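Local coordinates for protein hexokinase (Schistosoma mansoni, PDB 1BDG) that catalyses the ATP-dependent phosphorylation of glucose and other hexoses to hexose 6-phosphates, the first step of glycolysis, at residues V13-P18 / T264-S269; S231-M236 / P242-N247; E121-F126 / R185-K190; M345-D348 / V354-P357. All coordinates share one frame; numbering follows the deposited sequence.

Contact 1 (V13-P18 / T264-S269); sequences VEILKP and TQFDKS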
loop_
_atom_site.group_PDB
_atom_site.type_symbol
_atom_site.label_atom_id
_atom_site.label_comp_id
_atom_site.label_asym_id
_atom_site.label_seq_id
_atom_site.Cartn_x
_atom_site.Cartn_y
_atom_site.Cartn_z
ATOM N N VAL A 13 22.014 19.873 -1.820
ATOM C CA VAL A 13 21.009 20.263 -2.790
ATOM C C VAL A 13 21.291 19.653 -4.164
ATOM O O VAL A 13 20.425 19.032 -4.775
ATOM C CB VAL A 13 20.906 21.781 -2.895
ATOM C CG1 VAL A 13 20.054 22.174 -4.114
ATOM C CG2 VAL A 13 20.299 22.331 -1.606
ATOM N N GLU A 14 22.540 19.758 -4.594
ATOM C CA GLU A 14 22.978 19.259 -5.886
ATOM C C GLU A 14 22.849 17.734 -6.013
ATOM O O GLU A 14 22.506 17.209 -7.080
ATOM C CB GLU A 14 24.422 19.722 -6.117
ATOM C CG GLU A 14 24.790 19.927 -7.572
ATOM C CD GLU A 14 23.847 20.880 -8.287
ATOM O OE1 GLU A 14 23.184 21.704 -7.594
ATOM O OE2 GLU A 14 23.761 20.797 -9.542
ATOM N N ILE A 15 23.101 17.032 -4.916
ATOM C CA ILE A 15 23.031 15.569 -4.889
ATOM C C ILE A 15 21.568 15.113 -4.910
ATOM O O ILE A 15 21.195 14.190 -5.656
ATOM C CB ILE A 15 23.795 15.012 -3.628
ATOM C CG1 ILE A 15 25.275 15.392 -3.735
ATOM C CG2 ILE A 15 23.612 13.494 -3.474
ATOM C CD1 ILE A 15 25.973 15.543 -2.427
ATOM N N LEU A 16 20.734 15.795 -4.124
ATOM C CA LEU A 16 19.310 15.473 -4.047
ATOM C C LEU A 16 18.464 16.110 -5.145
ATOM O O LEU A 16 17.258 15.902 -5.209
ATOM C CB LEU A 16 18.754 15.832 -2.672
ATOM C CG LEU A 16 19.431 15.063 -1.544
ATOM C CD1 LEU A 16 18.787 15.440 -0.248
ATOM C CD2 LEU A 16 19.310 13.571 -1.790
ATOM N N LYS A 17 19.109 16.820 -6.061
ATOM C CA LYS A 17 18.380 17.460 -7.153
ATOM C C LYS A 17 17.580 16.472 -8.026
ATOM O O LYS A 17 16.465 16.771 -8.432
ATOM C CB LYS A 17 19.315 18.346 -7.992
ATOM C CG LYS A 17 18.596 19.470 -8.709
ATOM C CD LYS A 17 19.527 20.548 -9.212
ATOM C CE LYS A 17 18.767 21.379 -10.237
ATOM N NZ LYS A 17 19.507 22.526 -10.828
ATOM N N PRO A 18 18.108 15.262 -8.275
ATOM C CA PRO A 18 17.354 14.312 -9.096
ATOM C C PRO A 18 16.011 13.919 -8.513
ATOM O O PRO A 18 15.261 13.212 -9.174
ATOM C CB PRO A 18 18.290 13.114 -9.175
ATOM C CG PRO A 18 19.604 13.758 -9.207
ATOM C CD PRO A 18 19.473 14.763 -8.075
ATOM N N THR A 264 16.681 7.349 -9.014
ATOM C CA THR A 264 18.022 7.789 -8.625
ATOM C C THR A 264 18.843 6.622 -8.080
ATOM O O THR A 264 18.336 5.501 -7.956
ATOM C CB THR A 264 17.945 8.884 -7.548
ATOM O OG1 THR A 264 17.448 8.322 -6.330
ATOM C CG2 THR A 264 17.021 10.007 -7.988
ATOM N N GLN A 265 20.100 6.890 -7.728
ATOM C CA GLN A 265 20.992 5.847 -7.204
ATOM C C GLN A 265 20.595 5.347 -5.818
ATOM O O GLN A 265 20.906 4.217 -5.437
ATOM C CB GLN A 265 22.463 6.300 -7.207
ATOM C CG GLN A 265 22.735 7.632 -6.509
ATOM C CD GLN A 265 24.200 7.816 -6.099
ATOM O OE1 GLN A 265 24.656 7.268 -5.085
ATOM N NE2 GLN A 265 24.924 8.615 -6.865
ATOM N N PHE A 266 19.899 6.195 -5.077
ATOM C CA PHE A 266 19.431 5.865 -3.748
ATOM C C PHE A 266 18.282 4.871 -3.895
ATOM O O PHE A 266 18.105 3.970 -3.082
ATOM C CB PHE A 266 18.981 7.149 -3.075
ATOM C CG PHE A 266 20.030 8.228 -3.093
ATOM C CD1 PHE A 266 21.214 8.076 -2.379
ATOM C CD2 PHE A 266 19.856 9.374 -3.854
ATOM C CE1 PHE A 266 22.210 9.043 -2.419
ATOM C CE2 PHE A 266 20.848 10.350 -3.899
ATOM C CZ PHE A 266 22.032 10.180 -3.175
ATOM N N ASP A 267 17.520 5.039 -4.967
ATOM C CA ASP A 267 16.402 4.165 -5.283
ATOM C C ASP A 267 16.950 2.793 -5.708
ATOM O O ASP A 267 16.368 1.748 -5.398
ATOM C CB ASP A 267 15.560 4.774 -6.426
ATOM C CG ASP A 267 14.679 5.935 -5.972
ATOM O OD1 ASP A 267 14.002 5.820 -4.928
ATOM O OD2 ASP A 267 14.631 6.955 -6.685
ATOM N N LYS A 268 18.091 2.809 -6.393
ATOM C CA LYS A 268 18.728 1.591 -6.881
ATOM C C LYS A 268 19.444 0.809 -5.801
ATOM O O LYS A 268 19.317 -0.409 -5.758
ATOM C CB LYS A 268 19.687 1.901 -8.034
ATOM C CG LYS A 268 18.996 2.491 -9.223
ATOM C CD LYS A 268 19.931 2.815 -10.357
ATOM C CE LYS A 268 19.136 3.586 -11.396
ATOM N NZ LYS A 268 19.724 3.654 -12.744
ATOM N N SER A 269 20.184 1.477 -4.921
ATOM C CA SER A 269 20.881 0.756 -3.863
ATOM C C SER A 269 19.938 0.357 -2.735
ATOM O O SER A 269 20.282 -0.495 -1.910
ATOM C CB SER A 269 22.058 1.556 -3.329
ATOM O OG SER A 269 21.624 2.767 -2.752
#

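Contact 2 (S231-M236 / P242-N247); sequences SKVELM and PEVVIN. With SO4 (sulfate ion), chain E.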
loop_
_atom_site.group_PDB
_atom_site.type_symbol
_atom_site.label_atom_id
_atom_site.label_comp_id
_atom_site.label_asym_id
_atom_site.label_seq_id
_atom_site.Cartn_x
_atom_site.Cartn_y
_atom_site.Cartn_z
ATOM N N SER A 231 -15.968 -4.772 -20.454
ATOM C CA SER A 231 -15.910 -5.084 -21.888
ATOM C C SER A 231 -14.464 -4.947 -22.311
ATOM O O SER A 231 -14.047 -5.482 -23.341
ATOM C CB SER A 231 -16.776 -4.143 -22.690
ATOM N N LYS A 232 -13.709 -4.238 -21.473
ATOM C CA LYS A 232 -12.295 -3.982 -21.680
ATOM C C LYS A 232 -11.413 -4.982 -20.953
ATOM O O LYS A 232 -10.288 -5.205 -21.359
ATOM C CB LYS A 232 -11.946 -2.579 -21.205
ATOM C CG LYS A 232 -12.772 -1.491 -21.839
ATOM C CD LYS A 232 -12.329 -0.125 -21.355
ATOM C CE LYS A 232 -12.998 0.982 -22.152
ATOM N NZ LYS A 232 -12.595 2.324 -21.669
ATOM N N VAL A 233 -11.903 -5.569 -19.863
ATOM C CA VAL A 233 -11.086 -6.529 -19.130
ATOM C C VAL A 233 -11.086 -7.849 -19.879
ATOM O O VAL A 233 -11.731 -8.800 -19.460
ATOM C CB VAL A 233 -11.595 -6.754 -17.709
ATOM C CG1 VAL A 233 -10.602 -7.611 -16.955
ATOM C CG2 VAL A 233 -11.791 -5.429 -16.999
ATOM N N GLU A 234 -10.312 -7.920 -20.956
ATOM C CA GLU A 234 -10.276 -9.118 -21.796
ATOM C C GLU A 234 -9.974 -10.456 -21.126
ATOM O O GLU A 234 -10.526 -11.495 -21.516
ATOM C CB GLU A 234 -9.357 -8.894 -22.986
ATOM C CG GLU A 234 -9.775 -7.715 -23.860
ATOM C CD GLU A 234 -8.820 -7.495 -25.000
ATOM O OE1 GLU A 234 -7.875 -8.300 -25.148
ATOM O OE2 GLU A 234 -9.005 -6.515 -25.751
ATOM N N LEU A 235 -9.130 -10.440 -20.102
ATOM C CA LEU A 235 -8.797 -11.666 -19.407
ATOM C C LEU A 235 -10.004 -12.192 -18.666
ATOM O O LEU A 235 -10.036 -13.353 -18.295
ATOM C CB LEU A 235 -7.645 -11.449 -18.435
ATOM C CG LEU A 235 -6.314 -11.102 -19.093
ATOM C CD1 LEU A 235 -5.478 -10.275 -18.155
ATOM C CD2 LEU A 235 -5.588 -12.354 -19.504
ATOM N N MET A 236 -11.010 -11.359 -18.467
ATOM C CA MET A 236 -12.196 -11.794 -17.758
ATOM C C MET A 236 -13.133 -12.560 -18.689
ATOM O O MET A 236 -14.077 -13.204 -18.229
ATOM C CB MET A 236 -12.911 -10.582 -17.155
ATOM C CG MET A 236 -13.644 -10.863 -15.862
ATOM S SD MET A 236 -14.219 -9.367 -15.046
ATOM C CE MET A 236 -15.989 -9.672 -14.884
ATOM N N PRO A 242 -21.961 -5.266 -16.424
ATOM C CA PRO A 242 -21.207 -4.180 -17.019
ATOM C C PRO A 242 -19.834 -3.893 -16.476
ATOM O O PRO A 242 -18.941 -3.528 -17.254
ATOM C CB PRO A 242 -22.136 -2.994 -16.820
ATOM C CG PRO A 242 -22.755 -3.299 -15.508
ATOM C CD PRO A 242 -23.104 -4.744 -15.663
ATOM N N GLU A 243 -19.649 -4.050 -15.162
ATOM C CA GLU A 243 -18.363 -3.713 -14.532
ATOM C C GLU A 243 -17.712 -4.734 -13.595
ATOM O O GLU A 243 -18.328 -5.728 -13.173
ATOM C CB GLU A 243 -18.519 -2.397 -13.763
ATOM C CG GLU A 243 -19.285 -1.314 -14.502
ATOM C CD GLU A 243 -19.403 -0.042 -13.703
ATOM O OE1 GLU A 243 -19.968 -0.096 -12.596
ATOM O OE2 GLU A 243 -18.930 1.008 -14.186
ATOM N N VAL A 244 -16.462 -4.430 -13.250
ATOM C CA VAL A 244 -15.636 -5.242 -12.353
ATOM C C VAL A 244 -14.574 -4.362 -11.685
ATOM O O VAL A 244 -14.032 -3.438 -12.297
ATOM C CB VAL A 244 -14.913 -6.386 -13.097
ATOM C CG1 VAL A 244 -13.800 -5.827 -13.990
ATOM C CG2 VAL A 244 -14.362 -7.400 -12.104
ATOM N N VAL A 245 -14.323 -4.615 -10.412
ATOM C CA VAL A 245 -13.328 -3.845 -9.706
ATOM C C VAL A 245 -11.999 -4.421 -10.131
ATOM O O VAL A 245 -11.794 -5.625 -10.037
ATOM C CB VAL A 245 -13.516 -3.930 -8.162
ATOM C CG1 VAL A 245 -12.416 -3.165 -7.446
ATOM C CG2 VAL A 245 -14.864 -3.347 -7.768
ATOM N N ILE A 246 -11.138 -3.581 -10.690
ATOM C CA ILE A 246 -9.820 -4.015 -11.132
ATOM C C ILE A 246 -8.765 -3.736 -10.073
ATOM O O ILE A 246 -8.746 -2.657 -9.494
ATOM C CB ILE A 246 -9.396 -3.290 -12.435
ATOM C CG1 ILE A 246 -10.181 -3.832 -13.633
ATOM C CG2 ILE A 246 -7.907 -3.482 -12.694
ATOM C CD1 ILE A 246 -9.695 -5.162 -14.134
ATOM N N ASN A 247 -7.915 -4.719 -9.805
ATOM C CA ASN A 247 -6.821 -4.557 -8.856
ATOM C C ASN A 247 -5.606 -4.268 -9.747
ATOM O O ASN A 247 -5.007 -5.173 -10.347
ATOM C CB ASN A 247 -6.619 -5.833 -8.045
ATOM C CG ASN A 247 -5.410 -5.767 -7.132
ATOM O OD1 ASN A 247 -4.840 -4.709 -6.894
ATOM N ND2 ASN A 247 -5.021 -6.908 -6.609
HETATM S S SO4 E . -8.484 1.977 -22.715
HETATM O O1 SO4 E . -7.371 2.891 -22.686
HETATM O O2 SO4 E . -9.312 2.205 -21.567
HETATM O O3 SO4 E . -9.247 2.205 -23.917
HETATM O O4 SO4 E . -8.007 0.619 -22.688
#

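Contact 3 (E121-F126 / R185-K190); sequences ETLADF and RELNVK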
loop_
_atom_site.group_PDB
_atom_site.type_symbol
_atom_site.label_atom_id
_atom_site.label_comp_id
_atom_site.label_asym_id
_atom_site.label_seq_id
_atom_site.Cartn_x
_atom_site.Cartn_y
_atom_site.Cartn_z
ATOM N N GLU A 121 -4.703 -20.362 14.213
ATOM C CA GLU A 121 -4.382 -20.425 15.649
ATOM C C GLU A 121 -4.988 -19.181 16.316
ATOM O O GLU A 121 -5.794 -19.284 17.238
ATOM C CB GLU A 121 -2.849 -20.419 15.834
ATOM C CG GLU A 121 -2.292 -20.854 17.221
ATOM C CD GLU A 121 -2.243 -19.738 18.297
ATOM O OE1 GLU A 121 -3.275 -19.555 18.999
ATOM O OE2 GLU A 121 -1.165 -19.085 18.470
ATOM N N THR A 122 -4.652 -18.024 15.748
ATOM C CA THR A 122 -5.103 -16.708 16.197
ATOM C C THR A 122 -6.623 -16.495 16.168
ATOM O O THR A 122 -7.233 -16.212 17.205
ATOM C CB THR A 122 -4.402 -15.625 15.373
ATOM O OG1 THR A 122 -3.233 -15.167 16.070
ATOM C CG2 THR A 122 -5.329 -14.472 15.086
ATOM N N LEU A 123 -7.232 -16.593 14.986
ATOM C CA LEU A 123 -8.688 -16.428 14.844
ATOM C C LEU A 123 -9.461 -17.251 15.882
ATOM O O LEU A 123 -10.464 -16.781 16.433
ATOM C CB LEU A 123 -9.130 -16.853 13.437
ATOM C CG LEU A 123 -10.620 -17.064 13.163
ATOM C CD1 LEU A 123 -11.372 -15.749 13.303
ATOM C CD2 LEU A 123 -10.806 -17.646 11.772
ATOM N N ALA A 124 -8.976 -18.462 16.155
ATOM C CA ALA A 124 -9.625 -19.350 17.116
ATOM C C ALA A 124 -9.727 -18.683 18.482
ATOM O O ALA A 124 -10.805 -18.681 19.109
ATOM C CB ALA A 124 -8.868 -20.660 17.229
ATOM N N ASP A 125 -8.611 -18.096 18.920
ATOM C CA ASP A 125 -8.548 -17.402 20.211
ATOM C C ASP A 125 -9.707 -16.404 20.281
ATOM O O ASP A 125 -10.539 -16.463 21.174
ATOM C CB ASP A 125 -7.201 -16.684 20.341
ATOM C CG ASP A 125 -6.961 -16.122 21.727
ATOM O OD1 ASP A 125 -6.655 -16.912 22.657
ATOM O OD2 ASP A 125 -7.076 -14.884 21.880
ATOM N N PHE A 126 -9.802 -15.567 19.260
ATOM C CA PHE A 126 -10.844 -14.547 19.124
ATOM C C PHE A 126 -12.223 -15.183 19.284
ATOM O O PHE A 126 -13.038 -14.727 20.089
ATOM C CB PHE A 126 -10.700 -13.899 17.740
ATOM C CG PHE A 126 -11.648 -12.775 17.474
ATOM C CD1 PHE A 126 -11.438 -11.530 18.031
ATOM C CD2 PHE A 126 -12.733 -12.951 16.618
ATOM C CE1 PHE A 126 -12.295 -10.470 17.743
ATOM C CE2 PHE A 126 -13.592 -11.908 16.326
ATOM C CZ PHE A 126 -13.374 -10.657 16.890
ATOM N N ARG A 185 -8.343 -26.910 12.721
ATOM C CA ARG A 185 -8.558 -26.275 14.028
ATOM C C ARG A 185 -10.048 -26.349 14.369
ATOM O O ARG A 185 -10.564 -25.572 15.164
ATOM C CB ARG A 185 -8.057 -24.808 14.046
ATOM C CG ARG A 185 -6.549 -24.632 14.313
ATOM C CD ARG A 185 -6.169 -24.726 15.819
ATOM N NE ARG A 185 -6.604 -25.984 16.443
ATOM C CZ ARG A 185 -5.827 -27.055 16.667
ATOM N NH1 ARG A 185 -4.533 -27.042 16.331
ATOM N NH2 ARG A 185 -6.370 -28.169 17.170
ATOM N N GLU A 186 -10.743 -27.270 13.722
ATOM C CA GLU A 186 -12.162 -27.472 13.962
ATOM C C GLU A 186 -13.030 -26.218 13.996
ATOM O O GLU A 186 -13.977 -26.127 14.789
ATOM C CB GLU A 186 -12.355 -28.275 15.244
ATOM C CG GLU A 186 -12.159 -29.780 15.042
ATOM C CD GLU A 186 -11.216 -30.362 16.053
ATOM O OE1 GLU A 186 -11.598 -30.393 17.251
ATOM O OE2 GLU A 186 -10.102 -30.765 15.648
ATOM N N LEU A 187 -12.708 -25.247 13.149
ATOM C CA LEU A 187 -13.493 -24.025 13.088
ATOM C C LEU A 187 -14.490 -24.143 11.929
ATOM O O LEU A 187 -14.126 -24.529 10.822
ATOM C CB LEU A 187 -12.558 -22.830 12.920
ATOM C CG LEU A 187 -11.638 -22.588 14.126
ATOM C CD1 LEU A 187 -10.499 -21.634 13.760
ATOM C CD2 LEU A 187 -12.458 -22.024 15.257
ATOM N N ASN A 188 -15.756 -23.864 12.188
ATOM C CA ASN A 188 -16.758 -23.958 11.140
ATOM C C ASN A 188 -16.757 -22.729 10.218
ATOM O O ASN A 188 -17.681 -21.898 10.272
ATOM C CB ASN A 188 -18.151 -24.174 11.769
ATOM N N VAL A 189 -15.737 -22.603 9.370
ATOM C CA VAL A 189 -15.673 -21.462 8.444
ATOM C C VAL A 189 -16.092 -21.881 7.047
ATOM O O VAL A 189 -15.259 -22.334 6.240
ATOM C CB VAL A 189 -14.263 -20.815 8.399
ATOM C CG1 VAL A 189 -14.218 -19.716 7.295
ATOM C CG2 VAL A 189 -13.912 -20.213 9.795
ATOM N N LYS A 190 -17.382 -21.705 6.770
ATOM C CA LYS A 190 -18.015 -22.089 5.507
ATOM C C LYS A 190 -17.387 -21.621 4.192
ATOM O O LYS A 190 -17.067 -22.429 3.332
ATOM C CB LYS A 190 -19.515 -21.707 5.541
#

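Contact 4 (M345-D348 / V354-P357); sequences MLTD and VVEP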
loop_
_atom_site.group_PDB
_atom_site.type_symbol
_atom_site.label_atom_id
_atom_site.label_comp_id
_atom_site.label_asym_id
_atom_site.label_seq_id
_atom_site.Cartn_x
_atom_site.Cartn_y
_atom_site.Cartn_z
ATOM N N MET A 345 15.646 13.208 16.613
ATOM C CA MET A 345 15.697 11.945 15.882
ATOM C C MET A 345 17.094 11.388 15.784
ATOM O O MET A 345 17.337 10.237 16.145
ATOM C CB MET A 345 15.114 12.091 14.479
ATOM C CG MET A 345 15.158 10.806 13.667
ATOM S SD MET A 345 14.511 11.080 12.019
ATOM C CE MET A 345 16.005 11.232 11.085
ATOM N N LEU A 346 18.010 12.216 15.302
ATOM C CA LEU A 346 19.392 11.807 15.138
ATOM C C LEU A 346 19.984 11.268 16.443
ATOM O O LEU A 346 20.521 10.156 16.468
ATOM C CB LEU A 346 20.237 12.974 14.622
ATOM C CG LEU A 346 19.886 13.678 13.304
ATOM C CD1 LEU A 346 21.122 14.420 12.782
ATOM C CD2 LEU A 346 19.402 12.658 12.271
ATOM N N THR A 347 19.806 12.018 17.528
ATOM C CA THR A 347 20.347 11.664 18.840
ATOM C C THR A 347 19.587 10.591 19.632
ATOM O O THR A 347 20.182 9.682 20.234
ATOM C CB THR A 347 20.392 12.891 19.721
ATOM O OG1 THR A 347 19.049 13.242 20.078
ATOM C CG2 THR A 347 21.011 14.048 18.980
ATOM N N ASP A 348 18.272 10.729 19.669
ATOM C CA ASP A 348 17.429 9.805 20.392
ATOM C C ASP A 348 16.980 8.514 19.707
ATOM O O ASP A 348 17.057 7.426 20.312
ATOM C CB ASP A 348 16.225 10.547 20.927
ATOM C CG ASP A 348 16.431 11.001 22.322
ATOM O OD1 ASP A 348 16.478 10.099 23.182
ATOM O OD2 ASP A 348 16.562 12.234 22.552
ATOM N N VAL A 354 27.722 12.380 18.024
ATOM C CA VAL A 354 27.954 13.823 18.018
ATOM C C VAL A 354 27.148 14.366 16.847
ATOM O O VAL A 354 27.330 13.903 15.718
ATOM C CB VAL A 354 29.440 14.155 17.770
ATOM C CG1 VAL A 354 29.689 15.630 17.934
ATOM C CG2 VAL A 354 30.316 13.358 18.711
ATOM N N VAL A 355 26.280 15.346 17.107
ATOM C CA VAL A 355 25.426 15.930 16.072
ATOM C C VAL A 355 25.541 17.457 15.983
ATOM O O VAL A 355 25.661 18.148 17.007
ATOM C CB VAL A 355 23.949 15.532 16.299
ATOM C CG1 VAL A 355 23.483 16.035 17.638
ATOM C CG2 VAL A 355 23.055 16.089 15.198
ATOM N N GLU A 356 25.476 17.979 14.756
ATOM C CA GLU A 356 25.576 19.417 14.502
ATOM C C GLU A 356 24.406 20.005 13.714
ATOM O O GLU A 356 23.731 19.311 12.951
ATOM C CB GLU A 356 26.840 19.734 13.699
ATOM C CG GLU A 356 28.137 19.302 14.319
ATOM C CD GLU A 356 29.306 20.104 13.795
ATOM O OE1 GLU A 356 29.178 20.724 12.716
ATOM O OE2 GLU A 356 30.352 20.133 14.471
ATOM N N PRO A 357 24.181 21.314 13.854
ATOM C CA PRO A 357 23.107 22.011 13.147
ATOM C C PRO A 357 23.093 21.681 11.646
ATOM O O PRO A 357 22.029 21.441 11.075
ATOM C CB PRO A 357 23.434 23.479 13.419
ATOM C CG PRO A 357 23.855 23.420 14.857
ATOM C CD PRO A 357 24.755 22.191 14.899
#

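Contact 1 (V13-P18 / T264-S269)
A capping threonine does double duty here: the methyl of T264 packs against P18 while its hydroxyl faces the helix that it starts. CG2 of T264 lies 3.6 Å from CB of P18, and with OG1 set between the backbone N and the carbonyl carbon (chi1 68°) the methyl is directed to the proline. T264 is the N-cap of helix 265-272 and forms a capping box with D267. The backbone N of T264 gives a nearly straight bond (174°) to D267 OD2, 3.1 Å away, on the anti lone pair of that oxygen; the return bond from F266 N to T264 OG1 is weak. Two residues on, the F266 ring reaches I15 and L16. I15 CG2 meets the ring at its edge, near the ring plane, 3.7 Å from CZ, whereas L16 CD2 approaches CE2 obliquely at 4.1 Å. No hydrogen bond crosses; the side-chain contacts are apolar. D267 OD2 also forms a salt bridge with R373 of helix 357-389. L16 packs on that helix through Y365, A366 and M369, and I15 rests on Y301, where the N-terminal helix 5-16 packs against helices 265-272, 288-304 and 357-389 of the large subdomain.

Contact 2 (S231-M236 / P242-N247)
V233 and I246 meet end to end through their methyls. CG2 of V233 stands 3.6 Å from CD1 of I246, and the same methyl, turned obliquely to V244, also lies 3.6 Å from V244 CG1. One valine branch is thus shared between two residues on the same face of strand 243-247. M236 approaches V244 differently: the two side chains run alongside in opposite senses, with SD 3.5 Å from V244 CG2. A bend at chi3 (124°) turns the M236 methyl so that CE as well as SD lies near V244. The backbone makes an inverse gamma turn centred on V233 and then a 3-10 turn at 234-236, with M236 N bonded to V233 O. K232 extends its chain outward, and its NZ bonds to O2 of a sulfate ion, probably from the crystallisation liquor, at 3.3 Å. P55 touches both V233 and M236. Segment 231-236 belongs to the long loop of a beta hairpin, joining the adjacent antiparallel strands 222-229 and 243-247 of the large subdomain. With buried methyls and a thioether but no hydrogen bond between the segments, the chemistry implies a loop joined to its strand by apolar packing, while the exposed K232 carries its charge away from it.

Contact 3 (E121-F126 / R185-K190)
L187 lays its CD1 methyl against A124, 4.0 Å from the alanine CB and 4.2 Å from its CA, so that the branch reaches the backbone of helix 112-129 at a small residue. With CG anti to the carbonyl carbon (chi1 -66°) and the chain then extended, the L187 side chain projects to the helix. The same methyl is 4.5 Å from CD2 of L123, the neighbouring residue on the helix. L123 CD2 in turn lies 4.5 Å from CG2 of V189, and it therefore sits within loose contact distance of both apolar side chains of segment 185-190. These separations describe a light apolar contact, and no hydrogen bond joins the segments. The approach of the second segment is accompanied by two backbone turns. E186, with positive phi, is the C-prime residue of a Schellman motif that ends helix 174-183, and N188 then centres an inverse gamma turn just before strand 189-195. Both L187 and V189 point toward helix 112-129. L182 of helix 174-183 and L139 of strand 137-143 each touch both L123 and V189, continuing the apolar layer inward. Helix 112-129 thus packs beside the entry to the outermost strand of the five-stranded sheet in the small subdomain, an arrangement typical of the alpha/beta lobes of the actin-like ATPase fold to which hexokinases belong.

Contact 4 (M345-D348 / V354-P357)
The backbone of 345-348 makes a wider, pi-type turn within helix 340-349, while 354-356 runs without regular structure up to helix 357-389, which P357 begins; T347 and V355 come closest, with their CA atoms 7.2 Å apart. V355 divides its two methyls between successive residues of the helix. CG1 meets CG2 of T347 at 3.4 Å, and CG2 meets CD1 of L346 at 3.5 Å, each pair of side chains crossing at about a right angle. This division follows from the valine torsion: CG1 lies between the backbone N and the carbonyl carbon (chi1 60°), whereas CG2 is anti to the backbone N. T347 presents its methyl to the valine and turns its hydroxyl back to its own helix, where OG1 is hydrogen-bonded to Y344 O and weakly to H343 O. L346 is buried more deeply, with N360 and V363 of helix 357-389, F309 and V352 around it; N360 also touches V355. Directly after V355 the chain reaches E356, the N-cap of helix 357-389, whose backbone N bonds to D359 OD2. The chemistry implies a division of labour: methyl contact joins V355 to helix 340-349, while the hydroxyl of T347 is satisfied within its own helix and a backbone bond between L346 and V352 ties the turn.

All four contacts are apolar, with no hydrogen bond across any of them, yet they differ in depth and setting. Contacts 1 and 2 are buried, the first between helices and the second between a loop and a strand; contacts 3 and 4 are partly buried. Contact 3 belongs to the small subdomain, whereas contacts 2 and 4 lie wholly in the large one. Contacts 1 and 4 both adjoin helix 357-389, contact 1 through L16 and contact 4 through L346, and their centres are about 23 Å apart. Only in contact 1 does an aromatic ring touch across, and only in contact 2 a thioether. Contacts 2 and 4 close short turns; contacts 1 and 3 join segments distant in sequence.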